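Local coordinates for TerD domain-containing protein (PDB 2QZ7) that is of unknown function but belongs to the TerD family of tellurite resistance homologues, carries bound sodium ions and may act in stress resistance, at residues 120-125 with 142-147; 152-157 with 180-185; 130-133 with 138-141; 79-84 with 88-93. One frame throughout, in Å; residues are numbered along the deposited sequence.

Overall arrangement
The chain holds two five-stranded antiparallel sheets, packed as a beta sandwich with loops that carry three sodium ions. Contacts 1 and 4 lie at those ions; their centres are about 16 Å apart and their nearest atoms about 7 Å. Contact 3 is a hairpin of one sheet; its second strand runs into 142-147 of contact 1, and Val130 N lies 2.9 Å from Asp142 O there. Contact 2 seats helix 179-185 on the other sheet, at strand 152-160. Val155 of contact 2 touches Phe144 of contact 1 and Val130 and Val132 of contact 3. Contacts 3 and 4 meet at Val131 and Phe89. Contacts 2 and 4 do not touch; their centres are about 18 Å apart.

Contact 1 of 4, residues 120-125 with 142-147; sequences KTFDDV and DGFERV. With NA (sodium ion), chain E.
Phe122 and Phe144 stack beside a sodium ion bound by one loop and linked to the other through a water. The rings form an offset stack, with centroids 4.2 Å apart and planes only 10° from parallel. The overlap is uneven. CE1 of Phe122 sits over the centre of the Phe144 ring, while CD1 of Phe144 lies nearer the rim of the Phe122 ring. The closest atoms are Phe122 CD1 and Phe144 CG, 3.5 Å apart. Each ring has CG anti to its own carbonyl carbon, chi1 -74° in Phe122 and -56° in Phe144, and this turns the two rings into each other. On the other ortho carbon, Phe122 CD2 lies 3.6 Å from Val147 O, with the Val147 methyl CG2 a little further off.

The loops are joined again through a sodium-bound water. Sodium is bound by Phe122 O at 2.1 Å and Val125 O at 2.4 Å. Thr128 completes the protein ligands. The water, 2.2 Å from the sodium, donates to Gly143 O at 3.0 Å. That second loop is shaped by an Asx turn, in which Phe144 N donates to Asp142 OD1 at 2.8 Å. Asp142 OD2 pairs with Arg146, which has a second salt bridge to Glu170. Phe122 thus serves twice, by ring and by carbonyl oxygen. Both ligands from 120-125 are neutral carbonyls, so no carboxylate of this segment binds the ion directly.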
loop_
_atom_site.group_PDB
_atom_site.type_symbol
_atom_site.label_atom_id
_atom_site.label_comp_id
_atom_site.label_asym_id
_atom_site.label_seq_id
_atom_site.Cartn_x
_atom_site.Cartn_y
_atom_site.Cartn_z
ATOM N N LYS A 120 -5.989 -3.318 -16.412
ATOM C CA LYS A 120 -4.537 -3.120 -16.379
ATOM C C LYS A 120 -3.880 -3.753 -15.138
ATOM O O LYS A 120 -4.285 -3.506 -14.004
ATOM C CB LYS A 120 -4.226 -1.627 -16.496
ATOM C CG LYS A 120 -2.768 -1.258 -16.688
ATOM C CD LYS A 120 -2.552 0.251 -16.500
ATOM C CE LYS A 120 -2.990 1.032 -17.757
ATOM N NZ LYS A 120 -2.812 2.526 -17.584
ATOM N N THR A 121 -2.872 -4.589 -15.373
ATOM C CA THR A 121 -2.223 -5.340 -14.295
ATOM C C THR A 121 -0.765 -4.869 -14.116
ATOM O O THR A 121 -0.275 -4.048 -14.893
ATOM C CB THR A 121 -2.243 -6.840 -14.593
ATOM O OG1 THR A 121 -1.364 -7.105 -15.689
ATOM C CG2 THR A 121 -3.669 -7.334 -14.963
ATOM N N PHE A 122 -0.086 -5.400 -13.098
ATOM C CA PHE A 122 1.312 -5.080 -12.810
ATOM C C PHE A 122 2.247 -5.496 -13.938
ATOM O O PHE A 122 3.314 -4.873 -14.130
ATOM C CB PHE A 122 1.755 -5.690 -11.468
ATOM C CG PHE A 122 1.187 -4.975 -10.274
ATOM C CD1 PHE A 122 1.781 -3.811 -9.798
ATOM C CD2 PHE A 122 0.042 -5.457 -9.626
ATOM C CE1 PHE A 122 1.231 -3.126 -8.696
ATOM C CE2 PHE A 122 -0.514 -4.807 -8.546
ATOM C CZ PHE A 122 0.094 -3.622 -8.048
ATOM N N ASP A 123 1.841 -6.536 -14.669
ATOM C CA ASP A 123 2.576 -7.040 -15.848
ATOM C C ASP A 123 2.530 -6.086 -17.034
ATOM O O ASP A 123 3.450 -6.082 -17.840
ATOM C CB ASP A 123 2.064 -8.415 -16.289
ATOM C CG ASP A 123 3.090 -9.172 -17.109
ATOM O OD1 ASP A 123 4.244 -9.299 -16.622
ATOM O OD2 ASP A 123 2.768 -9.612 -18.239
ATOM N N ASP A 124 1.453 -5.296 -17.129
ATOM C CA ASP A 124 1.289 -4.238 -18.144
ATOM C C ASP A 124 2.123 -2.960 -17.904
ATOM O O ASP A 124 2.144 -2.077 -18.766
ATOM C CB ASP A 124 -0.185 -3.830 -18.249
ATOM C CG ASP A 124 -1.097 -5.003 -18.560
ATOM O OD1 ASP A 124 -0.765 -5.816 -19.455
ATOM O OD2 ASP A 124 -2.161 -5.111 -17.920
ATOM N N VAL A 125 2.780 -2.850 -16.750
ATOM C CA VAL A 125 3.449 -1.596 -16.359
ATOM C C VAL A 125 4.922 -1.882 -16.028
ATOM O O VAL A 125 5.215 -2.698 -15.130
ATOM C CB VAL A 125 2.759 -0.890 -15.120
ATOM C CG1 VAL A 125 3.374 0.512 -14.869
ATOM C CG2 VAL A 125 1.235 -0.785 -15.292
ATOM N N ASP A 142 10.137 -5.366 -3.641
ATOM C CA ASP A 142 9.380 -6.214 -4.570
ATOM C C ASP A 142 9.103 -5.558 -5.931
ATOM O O ASP A 142 8.823 -4.370 -6.004
ATOM C CB ASP A 142 8.037 -6.565 -3.953
ATOM C CG ASP A 142 7.555 -7.933 -4.354
ATOM O OD1 ASP A 142 6.743 -8.041 -5.300
ATOM O OD2 ASP A 142 7.980 -8.905 -3.701
ATOM N N GLY A 143 9.106 -6.363 -6.988
ATOM C CA GLY A 143 8.745 -5.898 -8.322
ATOM C C GLY A 143 7.397 -6.382 -8.823
ATOM O O GLY A 143 7.095 -6.264 -10.021
ATOM N N PHE A 144 6.604 -6.958 -7.915
ATOM C CA PHE A 144 5.239 -7.435 -8.199
ATOM C C PHE A 144 5.165 -8.606 -9.187
ATOM O O PHE A 144 4.110 -8.849 -9.808
ATOM C CB PHE A 144 4.318 -6.295 -8.657
ATOM C CG PHE A 144 4.229 -5.124 -7.678
ATOM C CD1 PHE A 144 3.314 -5.145 -6.624
ATOM C CD2 PHE A 144 5.048 -4.006 -7.839
ATOM C CE1 PHE A 144 3.202 -4.072 -5.731
ATOM C CE2 PHE A 144 4.962 -2.925 -6.961
ATOM C CZ PHE A 144 4.026 -2.956 -5.907
ATOM N N GLU A 145 6.272 -9.344 -9.306
ATOM C CA GLU A 145 6.354 -10.467 -10.220
ATOM C C GLU A 145 5.368 -11.557 -9.833
ATOM O O GLU A 145 4.769 -12.194 -10.697
ATOM C CB GLU A 145 7.778 -11.023 -10.266
ATOM C CG GLU A 145 8.807 -10.037 -10.854
ATOM C CD GLU A 145 9.589 -9.253 -9.782
ATOM O OE1 GLU A 145 9.148 -9.188 -8.595
ATOM O OE2 GLU A 145 10.666 -8.710 -10.150
ATOM N N ARG A 146 5.179 -11.746 -8.531
ATOM C CA ARG A 146 4.294 -12.781 -8.022
ATOM C C ARG A 146 2.820 -12.482 -8.256
ATOM O O ARG A 146 1.976 -13.375 -8.162
ATOM C CB ARG A 146 4.548 -12.988 -6.534
ATOM C CG ARG A 146 5.724 -13.921 -6.263
ATOM C CD ARG A 146 6.060 -13.952 -4.781
ATOM N NE ARG A 146 6.425 -12.630 -4.240
ATOM C CZ ARG A 146 6.488 -12.371 -2.940
ATOM N NH1 ARG A 146 6.201 -13.330 -2.070
ATOM N NH2 ARG A 146 6.851 -11.179 -2.505
ATOM N N VAL A 147 2.527 -11.218 -8.540
ATOM C CA VAL A 147 1.170 -10.738 -8.714
ATOM C C VAL A 147 1.034 -10.027 -10.073
ATOM O O VAL A 147 0.312 -9.028 -10.189
ATOM C CB VAL A 147 0.688 -9.823 -7.496
ATOM C CG1 VAL A 147 0.554 -10.659 -6.225
ATOM C CG2 VAL A 147 1.621 -8.608 -7.254
HETATM NA NA NA E . 5.387 -4.574 -13.681
HETATM O O HOH W 1 5.433 -6.436 -12.525
#

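Contact 2 of 4, residues 152-157 with 180-185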
loop_
_atom_site.group_PDB
_atom_site.type_symbol
_atom_site.label_atom_id
_atom_site.label_comp_id
_atom_site.label_asym_id
_atom_site.label_seq_id
_atom_site.Cartn_x
_atom_site.Cartn_y
_atom_site.Cartn_z
ATOM N N ALA A 152 -4.368 -4.862 -8.390
ATOM C CA ALA A 152 -4.012 -4.260 -7.128
ATOM C C ALA A 152 -3.365 -5.348 -6.269
ATOM O O ALA A 152 -3.572 -6.544 -6.526
ATOM C CB ALA A 152 -5.258 -3.644 -6.442
ATOM N N ALA A 153 -2.573 -4.943 -5.280
ATOM C CA ALA A 153 -1.889 -5.896 -4.380
ATOM C C ALA A 153 -1.580 -5.333 -3.011
ATOM O O ALA A 153 -1.078 -4.217 -2.894
ATOM C CB ALA A 153 -0.591 -6.407 -5.018
ATOM N N THR A 154 -1.796 -6.123 -1.962
ATOM C CA THR A 154 -1.243 -5.736 -0.640
ATOM C C THR A 154 0.246 -6.043 -0.715
ATOM O O THR A 154 0.643 -6.919 -1.512
ATOM C CB THR A 154 -1.899 -6.519 0.516
ATOM O OG1 THR A 154 -1.831 -7.923 0.236
ATOM C CG2 THR A 154 -3.350 -6.112 0.619
ATOM N N VAL A 155 1.081 -5.319 0.048
ATOM C CA VAL A 155 2.499 -5.649 0.115
ATOM C C VAL A 155 2.982 -5.910 1.567
ATOM O O VAL A 155 3.919 -6.705 1.759
ATOM C CB VAL A 155 3.448 -4.595 -0.594
ATOM C CG1 VAL A 155 2.955 -4.228 -2.043
ATOM C CG2 VAL A 155 3.607 -3.382 0.230
ATOM N N ALA A 156 2.363 -5.262 2.573
ATOM C CA ALA A 156 2.896 -5.338 3.953
ATOM C C ALA A 156 1.801 -5.192 4.990
ATOM O O ALA A 156 0.846 -4.412 4.805
ATOM C CB ALA A 156 3.985 -4.238 4.173
ATOM N N GLU A 157 1.969 -5.903 6.099
ATOM C CA GLU A 157 1.038 -5.819 7.211
ATOM C C GLU A 157 1.809 -5.372 8.466
ATOM O O GLU A 157 2.862 -5.934 8.761
ATOM C CB GLU A 157 0.416 -7.211 7.472
ATOM C CG GLU A 157 -0.546 -7.225 8.612
ATOM C CD GLU A 157 -0.935 -8.598 9.075
ATOM O OE1 GLU A 157 -0.059 -9.324 9.609
ATOM O OE2 GLU A 157 -2.130 -8.933 8.943
ATOM N N VAL A 180 -10.867 1.795 -5.445
ATOM C CA VAL A 180 -11.858 2.050 -4.390
ATOM C C VAL A 180 -12.367 0.697 -3.795
ATOM O O VAL A 180 -12.453 0.505 -2.572
ATOM C CB VAL A 180 -13.070 2.876 -4.916
ATOM C CG1 VAL A 180 -14.065 3.119 -3.767
ATOM C CG2 VAL A 180 -12.607 4.255 -5.503
ATOM N N LEU A 181 -12.689 -0.237 -4.686
ATOM C CA LEU A 181 -13.103 -1.560 -4.236
ATOM C C LEU A 181 -11.987 -2.283 -3.449
ATOM O O LEU A 181 -12.257 -2.932 -2.401
ATOM C CB LEU A 181 -13.606 -2.402 -5.404
ATOM C CG LEU A 181 -14.290 -3.708 -4.988
ATOM C CD1 LEU A 181 -15.517 -3.441 -4.023
ATOM C CD2 LEU A 181 -14.733 -4.551 -6.184
ATOM N N PHE A 182 -10.750 -2.175 -3.944
ATOM C CA PHE A 182 -9.558 -2.775 -3.294
ATOM C C PHE A 182 -9.463 -2.353 -1.840
ATOM O O PHE A 182 -9.238 -3.185 -0.947
ATOM C CB PHE A 182 -8.287 -2.343 -4.036
ATOM C CG PHE A 182 -6.991 -2.762 -3.388
ATOM C CD1 PHE A 182 -6.701 -4.120 -3.169
ATOM C CD2 PHE A 182 -6.063 -1.793 -2.997
ATOM C CE1 PHE A 182 -5.488 -4.501 -2.601
ATOM C CE2 PHE A 182 -4.843 -2.149 -2.453
ATOM C CZ PHE A 182 -4.533 -3.517 -2.261
ATOM N N ALA A 183 -9.690 -1.078 -1.591
ATOM C CA ALA A 183 -9.558 -0.594 -0.211
ATOM C C ALA A 183 -10.541 -1.263 0.724
ATOM O O ALA A 183 -10.210 -1.490 1.913
ATOM C CB ALA A 183 -9.659 0.973 -0.147
ATOM N N THR A 184 -11.748 -1.552 0.233
ATOM C CA THR A 184 -12.766 -2.286 1.046
ATOM C C THR A 184 -12.436 -3.746 1.368
ATOM O O THR A 184 -13.001 -4.335 2.319
ATOM C CB THR A 184 -14.166 -2.289 0.368
ATOM O OG1 THR A 184 -14.204 -3.292 -0.666
ATOM C CG2 THR A 184 -14.490 -0.897 -0.222
ATOM N N GLU A 185 -11.554 -4.344 0.580
ATOM C CA GLU A 185 -11.324 -5.802 0.690
ATOM C C GLU A 185 -9.886 -6.142 1.024
ATOM O O GLU A 185 -9.614 -7.277 1.395
ATOM C CB GLU A 185 -11.736 -6.537 -0.592
ATOM C CG GLU A 185 -10.920 -6.246 -1.814
ATOM C CD GLU A 185 -11.448 -6.958 -3.060
ATOM O OE1 GLU A 185 -12.528 -7.570 -3.007
ATOM O OE2 GLU A 185 -10.789 -6.906 -4.107
#
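Phe182 of helix 179-185 lays one ring face on Ala152 of strand 152-160. These two residues bury the most surface, and Thr154 follows. CB of Ala152 stands 3.7 Å from the ring centroid and 17° off the ring normal, a CH-pi contact over the face. The methyl is displaced toward the rim, so its nearest ring atoms are on the CG side, with Ala152 CB to Phe182 CD1 at 3.6 Å. CG of Phe182 is anti to the backbone N, chi1 174°, and this carries the ring from the helix to the strand.

The far end of the ring reaches further along the strand. CZ of Phe182 comes within 3.5 Å of the backbone carbon C of Ala153. Thr154 N approaches the ring edge, near its plane, 3.8 Å from Phe182 CZ. CG2 of Thr154 lies 4.1 Å from Phe182 CZ. The Thr154 hydroxyl has a different partner, for OG1 bonds to Ala171 O on the neighbouring strand. The side chains meet through carbon atoms.

The axes of segments 152-157 and 180-185 pass 9.5 Å apart, and their directions differ by 37°. Phe182 also meets Phe175 edge-to-face and touches Ala112. Phe182 thus touches three adjacent strands of the sheet: 104-113, 152-160 and 166-175; Glu185 adds a contact to Phe175.

Contact 3 of 4, residues 130-133 with 138-141; sequences VVVA and ELLT
Val132 and Leu140 form the hydrogen-bonded pair of an antiparallel beta hairpin, and a classic beta bulge interrupts its register. Val132 N donates to Leu140 O at 2.7 Å, in the carbonyl plane and nearly straight, 167° at the hydrogen. In return Val132 O accepts from two successive amides, those of Leu139 and Leu140. The extra residue between Leu140 and Glu138 shifts the pairing by one, so that Ala133 faces Glu138.

The side chain of Val132 can be traced outward from its base. CB meets Leu140 CB at 4.0 Å. From there the two methyls part. CG1 is anti to the backbone N, chi1 179°, and is directed to the bulge, where it meets Leu139 CB at 4.0 Å and, slightly further, Leu139 CD1. CG2 is anti to the carbonyl carbon and lies 4.2 Å from Leu140 CD2. One branch thus meets Leu139 and the other Leu140, the two residues of the bulge. Val132 and Leu140 share a sheet face that packs on Val155 of strand 152-160, in the other sheet.

Val131 and Thr141 occupy the opposite face as a non-hydrogen-bonded pair. Their side chains lie side by side and point the same way. Val131 also touches Phe89, and its strand continues the sheet to strand 26-31 through backbone bonds with Arg29. Between the paired backbones, Val131 CA makes a CA-H...O contact of 3.3 Å with Leu140 O. Across Val131 and Thr141, the nearest side-chain atoms are Val131 CG2 and Thr141 OG1, 3.8 Å apart.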
loop_
_atom_site.group_PDB
_atom_site.type_symbol
_atom_site.label_atom_id
_atom_site.label_comp_id
_atom_site.label_asym_id
_atom_site.label_seq_id
_atom_site.Cartn_x
_atom_site.Cartn_y
_atom_site.Cartn_z
ATOM N N VAL A 130 8.424 -1.537 -5.292
ATOM C CA VAL A 130 8.107 -0.993 -3.985
ATOM C C VAL A 130 9.236 -1.337 -2.995
ATOM O O VAL A 130 9.888 -2.384 -3.107
ATOM C CB VAL A 130 6.687 -1.496 -3.510
ATOM C CG1 VAL A 130 6.673 -3.024 -3.197
ATOM C CG2 VAL A 130 6.146 -0.670 -2.356
ATOM N N VAL A 131 9.484 -0.439 -2.051
ATOM C CA VAL A 131 10.402 -0.719 -0.952
ATOM C C VAL A 131 9.748 -0.295 0.357
ATOM O O VAL A 131 9.262 0.843 0.472
ATOM C CB VAL A 131 11.784 0.023 -1.135
ATOM C CG1 VAL A 131 12.709 -0.191 0.090
ATOM C CG2 VAL A 131 12.494 -0.430 -2.426
ATOM N N VAL A 132 9.730 -1.220 1.327
ATOM C CA VAL A 132 9.225 -0.969 2.652
ATOM C C VAL A 132 10.429 -0.939 3.609
ATOM O O VAL A 132 11.240 -1.865 3.624
ATOM C CB VAL A 132 8.222 -2.094 3.052
ATOM C CG1 VAL A 132 7.662 -1.886 4.460
ATOM C CG2 VAL A 132 7.108 -2.145 2.021
ATOM N N ALA A 133 10.559 0.115 4.404
ATOM C CA ALA A 133 11.744 0.227 5.288
ATOM C C ALA A 133 11.414 0.876 6.602
ATOM O O ALA A 133 10.453 1.637 6.687
ATOM C CB ALA A 133 12.824 1.022 4.608
ATOM N N GLU A 138 15.945 -2.103 5.581
ATOM C CA GLU A 138 15.053 -2.576 4.548
ATOM C C GLU A 138 14.154 -3.695 5.076
ATOM O O GLU A 138 14.652 -4.671 5.618
ATOM C CB GLU A 138 15.827 -3.061 3.319
ATOM C CG GLU A 138 14.931 -3.290 2.074
ATOM C CD GLU A 138 15.376 -4.507 1.250
ATOM O OE1 GLU A 138 16.415 -4.423 0.551
ATOM O OE2 GLU A 138 14.690 -5.556 1.300
ATOM N N LEU A 139 12.840 -3.549 4.895
ATOM C CA LEU A 139 11.890 -4.608 5.293
ATOM C C LEU A 139 11.469 -5.479 4.120
ATOM O O LEU A 139 11.449 -6.699 4.211
ATOM C CB LEU A 139 10.671 -4.023 6.021
ATOM C CG LEU A 139 10.944 -3.310 7.354
ATOM C CD1 LEU A 139 9.648 -2.715 7.913
ATOM C CD2 LEU A 139 11.580 -4.261 8.374
ATOM N N LEU A 140 11.198 -4.845 2.989
ATOM C CA LEU A 140 10.764 -5.554 1.803
ATOM C C LEU A 140 11.156 -4.737 0.581
ATOM O O LEU A 140 11.011 -3.527 0.616
ATOM C CB LEU A 140 9.233 -5.730 1.840
ATOM C CG LEU A 140 8.514 -6.247 0.583
ATOM C CD1 LEU A 140 8.861 -7.699 0.259
ATOM C CD2 LEU A 140 7.033 -6.105 0.755
ATOM N N THR A 141 11.667 -5.411 -0.464
ATOM C CA THR A 141 11.747 -4.873 -1.853
ATOM C C THR A 141 11.015 -5.861 -2.770
ATOM O O THR A 141 11.254 -7.066 -2.688
ATOM C CB THR A 141 13.219 -4.742 -2.343
ATOM O OG1 THR A 141 13.932 -3.862 -1.471
ATOM C CG2 THR A 141 13.305 -4.177 -3.779
#

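Contact 4 of 4, residues 79-84 with 88-93; sequences RHSRTG and GFVEEM. With NA (sodium ion), chain D; NA (sodium ion), chain C; EDO (1,2-ethanediol), chain G.
Glu91 OE1 is gripped by a sodium ion at 2.4 Å and by the backbone N of Ser81 at 2.8 Å. Glu91 sits in a classic beta bulge with Val90, both facing Leu30, at strand 91-95. The Ser81 N-H reaches the anti side of the carboxylate, 25° out of its plane. Ser81 O binds the same ion, and Leu44 and Asp45 add ligands from the other sheet. CG of Glu91 is anti to the backbone N, chi1 179°, and the extended chain carries the carboxylate to the metal. Its other oxygen, OE2, bonds to Ile46 N.

Ser81 OG accepts from the N atoms of Thr83 and Gly84, an ST turn and ST motif that curl the loop. It is also hydrogen-bonded to O1 of a 1,2-ethanediol, probably from the crystallisation liquor. Gly84 O binds a second sodium with Trp32 and Gly86, and a water on that ion donates to Gly88 O.

On the strand side, Arg79 O accepts from Glu92 N at 3.0 Å. The side chains of Arg79 and Glu92 cross at about a right angle, and Glu92 CG lies 3.8 Å above one face of the guanidinium. The carboxylate itself bonds to Thr94 and Ser78. Arg79 NE donates to Phe89 O at 2.9 Å, from above the carbonyl plane.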
loop_
_atom_site.group_PDB
_atom_site.type_symbol
_atom_site.label_atom_id
_atom_site.label_comp_id
_atom_site.label_asym_id
_atom_site.label_seq_id
_atom_site.Cartn_x
_atom_site.Cartn_y
_atom_site.Cartn_z
ATOM N N ARG A 79 5.162 12.783 -1.444
ATOM C CA ARG A 79 5.026 12.836 -2.885
ATOM C C ARG A 79 4.129 11.752 -3.394
ATOM O O ARG A 79 3.956 10.716 -2.713
ATOM C CB ARG A 79 6.396 12.810 -3.589
ATOM C CG ARG A 79 7.206 11.542 -3.275
ATOM C CD ARG A 79 8.621 11.653 -3.930
ATOM N NE ARG A 79 9.350 10.454 -3.535
ATOM C CZ ARG A 79 9.960 10.307 -2.350
ATOM N NH1 ARG A 79 9.970 11.316 -1.459
ATOM N NH2 ARG A 79 10.580 9.167 -2.066
ATOM N N HIS A 80 3.543 12.010 -4.571
ATOM C CA HIS A 80 2.608 11.080 -5.183
ATOM C C HIS A 80 2.509 11.371 -6.662
ATOM O O HIS A 80 2.791 12.459 -7.097
ATOM C CB HIS A 80 1.207 11.128 -4.490
ATOM C CG HIS A 80 0.706 12.520 -4.262
ATOM N ND1 HIS A 80 0.197 13.309 -5.284
ATOM C CD2 HIS A 80 0.747 13.308 -3.159
ATOM C CE1 HIS A 80 -0.082 14.510 -4.802
ATOM N NE2 HIS A 80 0.229 14.530 -3.514
ATOM N N SER A 81 2.076 10.402 -7.459
ATOM C CA SER A 81 2.059 10.639 -8.896
ATOM C C SER A 81 0.892 9.988 -9.566
ATOM O O SER A 81 0.525 8.854 -9.239
ATOM C CB SER A 81 3.355 10.097 -9.539
ATOM O OG SER A 81 3.255 10.170 -10.958
ATOM N N ARG A 82 0.325 10.672 -10.550
ATOM C CA ARG A 82 -0.783 10.071 -11.297
ATOM C C ARG A 82 -0.342 9.582 -12.657
ATOM O O ARG A 82 -1.153 9.173 -13.475
ATOM C CB ARG A 82 -2.082 10.909 -11.261
ATOM C CG ARG A 82 -2.151 12.256 -12.020
ATOM C CD ARG A 82 -3.499 13.027 -11.654
ATOM N NE ARG A 82 -3.515 13.250 -10.195
ATOM C CZ ARG A 82 -3.011 14.346 -9.594
ATOM N NH1 ARG A 82 -2.529 15.359 -10.348
ATOM N NH2 ARG A 82 -2.983 14.437 -8.245
ATOM N N THR A 83 0.976 9.536 -12.862
ATOM C CA THR A 83 1.548 9.198 -14.194
ATOM C C THR A 83 2.797 8.286 -14.154
ATOM O O THR A 83 3.080 7.575 -15.127
ATOM C CB THR A 83 1.924 10.483 -15.031
ATOM O OG1 THR A 83 3.007 11.172 -14.397
ATOM C CG2 THR A 83 0.728 11.441 -15.208
ATOM N N GLY A 84 3.548 8.307 -13.044
ATOM C CA GLY A 84 4.891 7.735 -13.018
ATOM C C GLY A 84 5.892 8.444 -13.949
ATOM O O GLY A 84 6.874 7.830 -14.381
ATOM N N GLY A 88 12.997 7.312 -10.471
ATOM C CA GLY A 88 13.071 6.788 -9.121
ATOM C C GLY A 88 11.727 6.637 -8.447
ATOM O O GLY A 88 10.729 6.415 -9.111
ATOM N N PHE A 89 11.712 6.758 -7.122
ATOM C CA PHE A 89 10.481 6.631 -6.337
ATOM C C PHE A 89 9.616 7.850 -6.433
ATOM O O PHE A 89 9.953 8.899 -5.893
ATOM C CB PHE A 89 10.823 6.328 -4.903
ATOM C CG PHE A 89 11.458 5.012 -4.750
ATOM C CD1 PHE A 89 10.751 3.858 -5.106
ATOM C CD2 PHE A 89 12.772 4.910 -4.336
ATOM C CE1 PHE A 89 11.320 2.589 -4.963
ATOM C CE2 PHE A 89 13.380 3.646 -4.191
ATOM C CZ PHE A 89 12.658 2.483 -4.521
ATOM N N VAL A 90 8.519 7.723 -7.158
ATOM C CA VAL A 90 7.688 8.873 -7.446
ATOM C C VAL A 90 6.542 9.060 -6.432
ATOM O O VAL A 90 5.797 10.046 -6.503
ATOM C CB VAL A 90 7.125 8.785 -8.899
ATOM C CG1 VAL A 90 8.278 8.797 -9.912
ATOM C CG2 VAL A 90 6.277 7.543 -9.067
ATOM N N GLU A 91 6.369 8.112 -5.513
ATOM C CA GLU A 91 5.283 8.209 -4.574
ATOM C C GLU A 91 5.743 7.598 -3.266
ATOM O O GLU A 91 6.467 6.622 -3.267
ATOM C CB GLU A 91 4.039 7.481 -5.125
ATOM C CG GLU A 91 2.798 7.499 -4.179
ATOM C CD GLU A 91 1.488 7.469 -4.942
ATOM O OE1 GLU A 91 1.429 8.055 -6.060
ATOM O OE2 GLU A 91 0.502 6.906 -4.423
ATOM N N GLU A 92 5.353 8.164 -2.141
ATOM C CA GLU A 92 5.794 7.587 -0.878
ATOM C C GLU A 92 4.749 7.825 0.208
ATOM O O GLU A 92 4.010 8.825 0.176
ATOM C CB GLU A 92 7.145 8.196 -0.452
ATOM C CG GLU A 92 7.031 9.583 0.180
ATOM C CD GLU A 92 6.758 9.534 1.714
ATOM O OE1 GLU A 92 7.204 8.599 2.384
ATOM O OE2 GLU A 92 6.112 10.447 2.251
HETATM N N MSE A 93 4.720 6.923 1.179
HETATM C CA MSE A 93 3.846 7.063 2.319
HETATM C C MSE A 93 4.657 6.708 3.561
HETATM O O MSE A 93 5.238 5.605 3.651
HETATM C CB MSE A 93 2.648 6.081 2.186
HETATM C CG MSE A 93 1.577 6.293 3.301
HETATM SE SE MSE A 93 0.040 5.166 3.127
HETATM C CE MSE A 93 -0.717 6.033 1.590
HETATM NA NA NA D . -0.539 7.946 -7.331
HETATM NA NA NA C . 8.678 6.690 -13.091
HETATM C C1 EDO G . 4.830 12.971 -11.442
HETATM O O1 EDO G . 5.631 11.758 -11.323
HETATM C C2 EDO G . 4.050 13.512 -10.216
HETATM O O2 EDO G . 4.804 13.961 -9.053
HETATM O O HOH W 2 9.577 5.501 -11.365
HETATM O O HOH W 3 -1.578 9.870 -7.300
#